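Local coordinates for DNA helicase assembly protein (Enterobacteria phage T4, PDB 1C1K) that loads the replicative helicase onto forked DNA covered by single-strand-binding protein, and so serves phage DNA replication, recombination and repair, at residues 191-194 with 195-198; 171-174 with 175-178; 108-111 with 112-116. All coordinates share one frame; numbering follows the deposited sequence.

Contact 1: residues 191-194 with 195-198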
loop_
_atom_site.group_PDB
_atom_site.type_symbol
_atom_site.label_atom_id
_atom_site.label_comp_id
_atom_site.label_asym_id
_atom_site.label_seq_id
_atom_site.Cartn_x
_atom_site.Cartn_y
_atom_site.Cartn_z
ATOM N N LYS A 191 2.639 -6.144 -3.744
ATOM C CA LYS A 191 1.730 -7.214 -4.116
ATOM C C LYS A 191 0.659 -7.427 -3.051
ATOM O O LYS A 191 -0.500 -7.681 -3.372
ATOM C CB LYS A 191 2.510 -8.503 -4.365
ATOM C CG LYS A 191 3.380 -8.436 -5.618
ATOM C CD LYS A 191 3.736 -9.834 -6.127
ATOM C CE LYS A 191 4.779 -10.501 -5.245
ATOM N NZ LYS A 191 6.061 -9.748 -5.206
ATOM N N ALA A 192 1.045 -7.316 -1.782
ATOM C CA ALA A 192 0.085 -7.500 -0.698
ATOM C C ALA A 192 -1.000 -6.424 -0.759
ATOM O O ALA A 192 -2.191 -6.725 -0.664
ATOM C CB ALA A 192 0.798 -7.461 0.647
ATOM N N TYR A 193 -0.585 -5.168 -0.926
ATOM C CA TYR A 193 -1.526 -4.054 -1.001
ATOM C C TYR A 193 -2.387 -4.177 -2.262
ATOM O O TYR A 193 -3.573 -3.865 -2.254
ATOM C CB TYR A 193 -0.754 -2.733 -1.004
ATOM C CG TYR A 193 -1.563 -1.480 -0.687
ATOM C CD1 TYR A 193 -2.814 -1.549 -0.052
ATOM C CD2 TYR A 193 -1.068 -0.222 -1.021
ATOM C CE1 TYR A 193 -3.542 -0.392 0.234
ATOM C CE2 TYR A 193 -1.787 0.939 -0.740
ATOM C CZ TYR A 193 -3.018 0.849 -0.116
ATOM O OH TYR A 193 -3.722 2.005 0.142
ATOM N N ARG A 194 -1.784 -4.652 -3.344
ATOM C CA ARG A 194 -2.519 -4.819 -4.591
ATOM C C ARG A 194 -3.692 -5.790 -4.412
ATOM O O ARG A 194 -4.734 -5.640 -5.043
ATOM C CB ARG A 194 -1.565 -5.310 -5.696
ATOM C CG ARG A 194 -2.218 -5.540 -7.059
ATOM C CD ARG A 194 -1.171 -5.811 -8.151
ATOM N NE ARG A 194 -0.465 -7.076 -7.950
ATOM C CZ ARG A 194 0.421 -7.594 -8.801
ATOM N NH1 ARG A 194 0.727 -6.961 -9.930
ATOM N NH2 ARG A 194 1.004 -8.754 -8.522
ATOM N N LYS A 195 -3.523 -6.784 -3.542
ATOM C CA LYS A 195 -4.579 -7.765 -3.293
ATOM C C LYS A 195 -5.819 -7.153 -2.642
ATOM O O LYS A 195 -6.944 -7.580 -2.909
ATOM C CB LYS A 195 -4.051 -8.896 -2.406
ATOM C CG LYS A 195 -3.126 -9.860 -3.137
ATOM C CD LYS A 195 -2.740 -11.041 -2.269
ATOM C CE LYS A 195 -1.883 -12.026 -3.058
ATOM N NZ LYS A 195 -2.396 -13.421 -2.955
ATOM N N ILE A 196 -5.621 -6.156 -1.785
ATOM C CA ILE A 196 -6.765 -5.539 -1.125
ATOM C C ILE A 196 -7.304 -4.315 -1.867
ATOM O O ILE A 196 -8.331 -3.759 -1.489
ATOM C CB ILE A 196 -6.435 -5.154 0.338
ATOM C CG1 ILE A 196 -5.156 -4.335 0.404
ATOM C CG2 ILE A 196 -6.280 -6.414 1.181
ATOM C CD1 ILE A 196 -4.859 -3.804 1.802
ATOM N N LEU A 197 -6.622 -3.900 -2.928
ATOM C CA LEU A 197 -7.082 -2.750 -3.698
ATOM C C LEU A 197 -7.921 -3.212 -4.878
ATOM O O LEU A 197 -7.499 -4.071 -5.647
ATOM C CB LEU A 197 -5.895 -1.928 -4.210
ATOM C CG LEU A 197 -5.184 -1.004 -3.221
ATOM C CD1 LEU A 197 -3.951 -0.413 -3.888
ATOM C CD2 LEU A 197 -6.129 0.100 -2.761
ATOM N N ASN A 198 -9.113 -2.640 -5.008
ATOM C CA ASN A 198 -10.023 -2.961 -6.099
ATOM C C ASN A 198 -9.837 -1.839 -7.110
ATOM O O ASN A 198 -10.336 -0.728 -6.924
ATOM C CB ASN A 198 -11.465 -2.982 -5.591
ATOM C CG ASN A 198 -12.433 -3.537 -6.607
ATOM O OD1 ASN A 198 -13.575 -3.855 -6.279
ATOM N ND2 ASN A 198 -11.985 -3.661 -7.849
#
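K191 touches K195 through its carbonyl oxygen: K195 N donates to K191 O at 3.2 Å, an i to i+4 bond bent to 139° at the hydrogen, while the methylene CG of K195 lies against the same oxygen. K195 N is shared, giving a weak i to i+3 bond to A192 O, which also accepts one from H29. Y193 carries the side-chain contact. With its CG anti to the backbone N (chi1 -163°), the ring lies beside the helix end, where L197 CD1 sits over one face, 3.9 Å from the centroid of the Y193 ring and 2° off the normal, a CH-pi contact. I196 CD1 meets the ring at its edge, in plane, 3.6 Å from Y193 CD1. The hydroxyl beyond is bonded to E159. Y193 O takes two weak bonds, from I196 N and L197 N, as the helix bonding weakens at 195-196. R194 O receives a weak bond from L197 N, and the R194 guanidinium group pairs with D165. Past this point the chain enters strand 197-199, antiparallel to strand 2-4. The weak backbone bonds thus coincide with apolar packing of I196 and L197 on the buried Y193 ring, consistent with that packing helping to hold the turn.

Contact 2: residues 171-174 with 175-178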
loop_
_atom_site.group_PDB
_atom_site.type_symbol
_atom_site.label_atom_id
_atom_site.label_comp_id
_atom_site.label_asym_id
_atom_site.label_seq_id
_atom_site.Cartn_x
_atom_site.Cartn_y
_atom_site.Cartn_z
ATOM N N ILE A 171 4.970 -4.479 -11.620
ATOM C CA ILE A 171 5.385 -5.353 -10.532
ATOM C C ILE A 171 5.812 -6.741 -10.981
ATOM O O ILE A 171 6.929 -7.173 -10.695
ATOM C CB ILE A 171 4.265 -5.490 -9.467
ATOM C CG1 ILE A 171 3.970 -4.122 -8.838
ATOM C CG2 ILE A 171 4.687 -6.479 -8.382
ATOM C CD1 ILE A 171 2.620 -4.043 -8.104
ATOM N N ASP A 172 4.929 -7.432 -11.688
ATOM C CA ASP A 172 5.229 -8.784 -12.143
ATOM C C ASP A 172 6.451 -8.841 -13.051
ATOM O O ASP A 172 7.263 -9.747 -12.930
ATOM C CB ASP A 172 4.007 -9.391 -12.832
ATOM C CG ASP A 172 2.853 -9.632 -11.866
ATOM O OD1 ASP A 172 1.757 -9.996 -12.333
ATOM O OD2 ASP A 172 3.042 -9.454 -10.641
ATOM N N LYS A 173 6.590 -7.867 -13.946
ATOM C CA LYS A 173 7.747 -7.833 -14.843
ATOM C C LYS A 173 9.041 -7.614 -14.060
ATOM O O LYS A 173 10.074 -8.195 -14.380
ATOM C CB LYS A 173 7.577 -6.731 -15.885
ATOM C CG LYS A 173 6.473 -7.014 -16.883
ATOM C CD LYS A 173 6.864 -6.556 -18.270
ATOM C CE LYS A 173 6.211 -5.231 -18.612
ATOM N NZ LYS A 173 7.085 -4.418 -19.505
ATOM N N HIS A 174 8.990 -6.771 -13.035
ATOM C CA HIS A 174 10.168 -6.523 -12.219
ATOM C C HIS A 174 10.520 -7.814 -11.469
ATOM O O HIS A 174 11.682 -8.223 -11.416
ATOM C CB HIS A 174 9.891 -5.396 -11.213
ATOM C CG HIS A 174 10.158 -4.017 -11.744
ATOM N ND1 HIS A 174 9.609 -3.549 -12.918
ATOM C CD2 HIS A 174 10.893 -2.997 -11.240
ATOM C CE1 HIS A 174 9.992 -2.298 -13.116
ATOM N NE2 HIS A 174 10.772 -1.940 -12.111
ATOM N N ASP A 175 9.499 -8.453 -10.902
ATOM C CA ASP A 175 9.670 -9.690 -10.142
ATOM C C ASP A 175 10.333 -10.807 -10.948
ATOM O O ASP A 175 11.150 -11.560 -10.416
ATOM C CB ASP A 175 8.313 -10.191 -9.639
ATOM C CG ASP A 175 7.888 -9.537 -8.338
ATOM O OD1 ASP A 175 6.748 -9.797 -7.900
ATOM O OD2 ASP A 175 8.684 -8.771 -7.755
ATOM N N GLU A 176 9.977 -10.922 -12.223
ATOM C CA GLU A 176 10.547 -11.968 -13.063
ATOM C C GLU A 176 11.961 -11.678 -13.549
ATOM O O GLU A 176 12.680 -12.597 -13.927
ATOM C CB GLU A 176 9.643 -12.250 -14.276
ATOM C CG GLU A 176 8.933 -11.039 -14.866
ATOM C CD GLU A 176 7.542 -11.368 -15.416
ATOM O OE1 GLU A 176 7.253 -10.999 -16.576
ATOM O OE2 GLU A 176 6.733 -11.994 -14.694
ATOM N N GLN A 177 12.373 -10.415 -13.518
ATOM C CA GLN A 177 13.702 -10.045 -14.001
ATOM C C GLN A 177 14.780 -9.815 -12.943
ATOM O O GLN A 177 15.928 -9.537 -13.285
ATOM C CB GLN A 177 13.609 -8.795 -14.882
ATOM C CG GLN A 177 12.711 -8.943 -16.101
ATOM C CD GLN A 177 12.522 -7.634 -16.852
ATOM O OE1 GLN A 177 11.565 -6.896 -16.607
ATOM N NE2 GLN A 177 13.435 -7.339 -17.773
ATOM N N THR A 178 14.434 -9.932 -11.665
ATOM C CA THR A 178 15.432 -9.704 -10.629
ATOM C C THR A 178 15.154 -10.392 -9.299
ATOM O O THR A 178 14.043 -10.848 -9.038
ATOM C CB THR A 178 15.606 -8.187 -10.360
ATOM O OG1 THR A 178 16.714 -7.977 -9.473
ATOM C CG2 THR A 178 14.339 -7.602 -9.736
HETATM O O HOH W 1 4.966 -11.048 -9.454
#
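D175 folds back on I171 one turn earlier in the short helix 170-177. The backbone makes the standard i to i+4 bond of an alpha-helix, D175 N to I171 O at 2.9 Å in a nearly straight line (164°), while the carboxylate packs alongside I171 and has its polar partners elsewhere. D175 CB rests 3.5 Å from I171 O and equally near D172 O. D175 CG, anti to the carbonyl carbon (chi1 -84°), also stands 3.5 Å from I171 O, which keeps the carboxylate alongside the isoleucine, the two side chains pointing the same way. At the tip, D175 OD1 approaches the I171 methyl CG2 at 3.9 Å. A water donates to D175 OD1 at 2.7 Å. The same water donates to D172 OD2, bridging two carboxylates whose nearest charged oxygens, D172 OD2 and D175 OD1, remain 4.6 Å apart. Such proximity of like charges would be costly alone, but K191 pairs with D175 and R194 with D172, which probably offsets it. The other oxygen, D175 OD2, turns to S187 and W183, so both ends of the carboxylate are held by helix 181-196.

Toward the end of the helix the backbone bonding changes. Q177 N bonds H174 O, coming from above the carbonyl plane, and makes a longer, weak bond to K173 O. H174 NE2 bonds S145, and the imidazole ring meets that of W183. The T178 methyl CG2 lies 3.2 Å from H174 O.

Contact 3: residues 108-111 with 112-116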
loop_
_atom_site.group_PDB
_atom_site.type_symbol
_atom_site.label_atom_id
_atom_site.label_comp_id
_atom_site.label_asym_id
_atom_site.label_seq_id
_atom_site.Cartn_x
_atom_site.Cartn_y
_atom_site.Cartn_z
ATOM N N GLN A 108 -8.372 11.708 -1.467
ATOM C CA GLN A 108 -8.035 12.454 -2.679
ATOM C C GLN A 108 -7.108 11.660 -3.597
ATOM O O GLN A 108 -6.236 12.227 -4.255
ATOM C CB GLN A 108 -7.368 13.782 -2.305
ATOM C CG GLN A 108 -6.303 13.673 -1.218
ATOM C CD GLN A 108 -5.997 15.015 -0.560
ATOM O OE1 GLN A 108 -6.440 16.065 -1.027
ATOM N NE2 GLN A 108 -5.236 14.980 0.531
ATOM N N ILE A 109 -7.316 10.350 -3.649
ATOM C CA ILE A 109 -6.489 9.464 -4.465
ATOM C C ILE A 109 -6.408 9.798 -5.960
ATOM O O ILE A 109 -5.329 9.729 -6.550
ATOM C CB ILE A 109 -6.950 7.990 -4.301
ATOM C CG1 ILE A 109 -5.970 7.053 -5.007
ATOM C CG2 ILE A 109 -8.359 7.817 -4.850
ATOM C CD1 ILE A 109 -5.754 5.746 -4.279
ATOM N N LYS A 110 -7.528 10.159 -6.574
ATOM C CA LYS A 110 -7.517 10.475 -7.999
ATOM C C LYS A 110 -6.682 11.716 -8.288
ATOM O O LYS A 110 -5.898 11.734 -9.240
ATOM C CB LYS A 110 -8.938 10.683 -8.521
ATOM C CG LYS A 110 -9.010 10.778 -10.036
ATOM C CD LYS A 110 -10.431 11.056 -10.503
ATOM C CE LYS A 110 -10.895 10.045 -11.538
ATOM N NZ LYS A 110 -10.254 8.714 -11.350
ATOM N N PHE A 111 -6.854 12.751 -7.471
ATOM C CA PHE A 111 -6.097 13.986 -7.647
ATOM C C PHE A 111 -4.618 13.711 -7.407
ATOM O O PHE A 111 -3.759 14.232 -8.119
ATOM C CB PHE A 111 -6.595 15.058 -6.674
ATOM C CG PHE A 111 -7.921 15.664 -7.056
ATOM C CD1 PHE A 111 -8.657 16.395 -6.124
ATOM C CD2 PHE A 111 -8.433 15.516 -8.345
ATOM C CE1 PHE A 111 -9.882 16.973 -6.471
ATOM C CE2 PHE A 111 -9.658 16.091 -8.702
ATOM C CZ PHE A 111 -10.383 16.821 -7.762
ATOM N N LYS A 112 -4.315 12.888 -6.407
ATOM C CA LYS A 112 -2.930 12.556 -6.110
ATOM C C LYS A 112 -2.326 11.744 -7.255
ATOM O O LYS A 112 -1.155 11.909 -7.581
ATOM C CB LYS A 112 -2.834 11.770 -4.797
ATOM C CG LYS A 112 -1.510 11.029 -4.594
ATOM C CD LYS A 112 -0.328 11.984 -4.408
ATOM C CE LYS A 112 0.916 11.234 -3.947
ATOM N NZ LYS A 112 2.137 12.086 -4.024
ATOM N N PHE A 113 -3.128 10.868 -7.857
ATOM C CA PHE A 113 -2.670 10.046 -8.981
ATOM C C PHE A 113 -2.291 10.993 -10.127
ATOM O O PHE A 113 -1.216 10.880 -10.719
ATOM C CB PHE A 113 -3.798 9.091 -9.412
ATOM C CG PHE A 113 -3.414 8.122 -10.501
ATOM C CD1 PHE A 113 -2.160 7.513 -10.520
ATOM C CD2 PHE A 113 -4.329 7.790 -11.496
ATOM C CE1 PHE A 113 -1.827 6.580 -11.517
ATOM C CE2 PHE A 113 -4.004 6.857 -12.498
ATOM C CZ PHE A 113 -2.756 6.256 -12.503
ATOM N N GLU A 114 -3.173 11.943 -10.418
ATOM C CA GLU A 114 -2.920 12.907 -11.481
ATOM C C GLU A 114 -1.654 13.712 -11.180
ATOM O O GLU A 114 -0.810 13.926 -12.054
ATOM C CB GLU A 114 -4.136 13.829 -11.642
ATOM C CG GLU A 114 -5.236 13.195 -12.497
ATOM C CD GLU A 114 -6.622 13.778 -12.266
ATOM O OE1 GLU A 114 -6.738 14.854 -11.652
ATOM O OE2 GLU A 114 -7.603 13.149 -12.710
ATOM N N GLU A 115 -1.516 14.157 -9.939
ATOM C CA GLU A 115 -0.342 14.921 -9.533
ATOM C C GLU A 115 0.927 14.102 -9.778
ATOM O O GLU A 115 1.898 14.584 -10.377
ATOM C CB GLU A 115 -0.448 15.277 -8.047
ATOM C CG GLU A 115 0.735 16.044 -7.495
ATOM C CD GLU A 115 0.646 16.242 -5.994
ATOM O OE1 GLU A 115 -0.277 15.679 -5.365
ATOM O OE2 GLU A 115 1.500 16.964 -5.444
ATOM N N ASP A 116 0.911 12.855 -9.316
ATOM C CA ASP A 116 2.056 11.966 -9.471
ATOM C C ASP A 116 2.394 11.735 -10.943
ATOM O O ASP A 116 3.568 11.743 -11.312
ATOM C CB ASP A 116 1.783 10.631 -8.773
ATOM C CG ASP A 116 1.866 10.739 -7.257
ATOM O OD1 ASP A 116 1.548 9.742 -6.572
ATOM O OD2 ASP A 116 2.254 11.816 -6.747
#
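K112 N takes the carbonyl of Q108, the N-cap residue of helix 109-126, with 3.0 Å between K112 N and Q108 O and an angle of 158°, and this bond opens the first turn of the helix. Three more of the same i to i+4 kind follow, F113 N to I109 O, E114 N to K110 O and E115 N to F111 O, all within 2.8 to 3.0 Å. Four such bonds in succession mark a regular alpha-helical start. A side-chain salt bridge within 112-116 also spans four residues: K112 NZ donates to D116 OD2 at 2.7 Å, and D116 OD2 accepts it through its syn lone pair. K112 reaches it by a bend at chi2 (67°) that turns its otherwise extended chain along the helix. The second oxygen of D116 is bonded to T160 and S157, which fixes the carboxylate from its other end.

Farther out, E114 lies between two neighbours of the preceding turn. E114 OE2 touches the K110 methylene CG at 3.8 Å, a carbon-oxygen van der Waals contact; the charges on K110 NZ and E114 OE2 are too far apart to pair, so at most a weak attraction probably acts between them. Beside it runs F111, side by side with the glutamate and pointing the same way, its ring plane 46° from the carboxylate. F113 turns instead into the fold, against L163, L164 and V207. On the F111 side the contact ends at the ring edge, where E114 OE1 stands 3.8 Å from F111 CD2, near the ring plane.

Contacts 1 and 2 belong to successive helices, 181-196 and 170-177, and touch directly: two salt bridges join them, and I171 packs on both basic chains of the later helix. Contact 3, at the start of helix 109-126, touches neither; its centre is about 18 Å from that of contact 1 and about 25 Å from that of contact 2. The chemistry follows position. Contacts 1 and 2 are both partly buried, contact 1 more so: it gathers apolar groups as a helix becomes a strand, whereas contact 2 has acidic groups answered by the neighbouring helix. Contact 3 is a surface contact, in which regular backbone bonds prevail and F113 alone of its touching residues is buried.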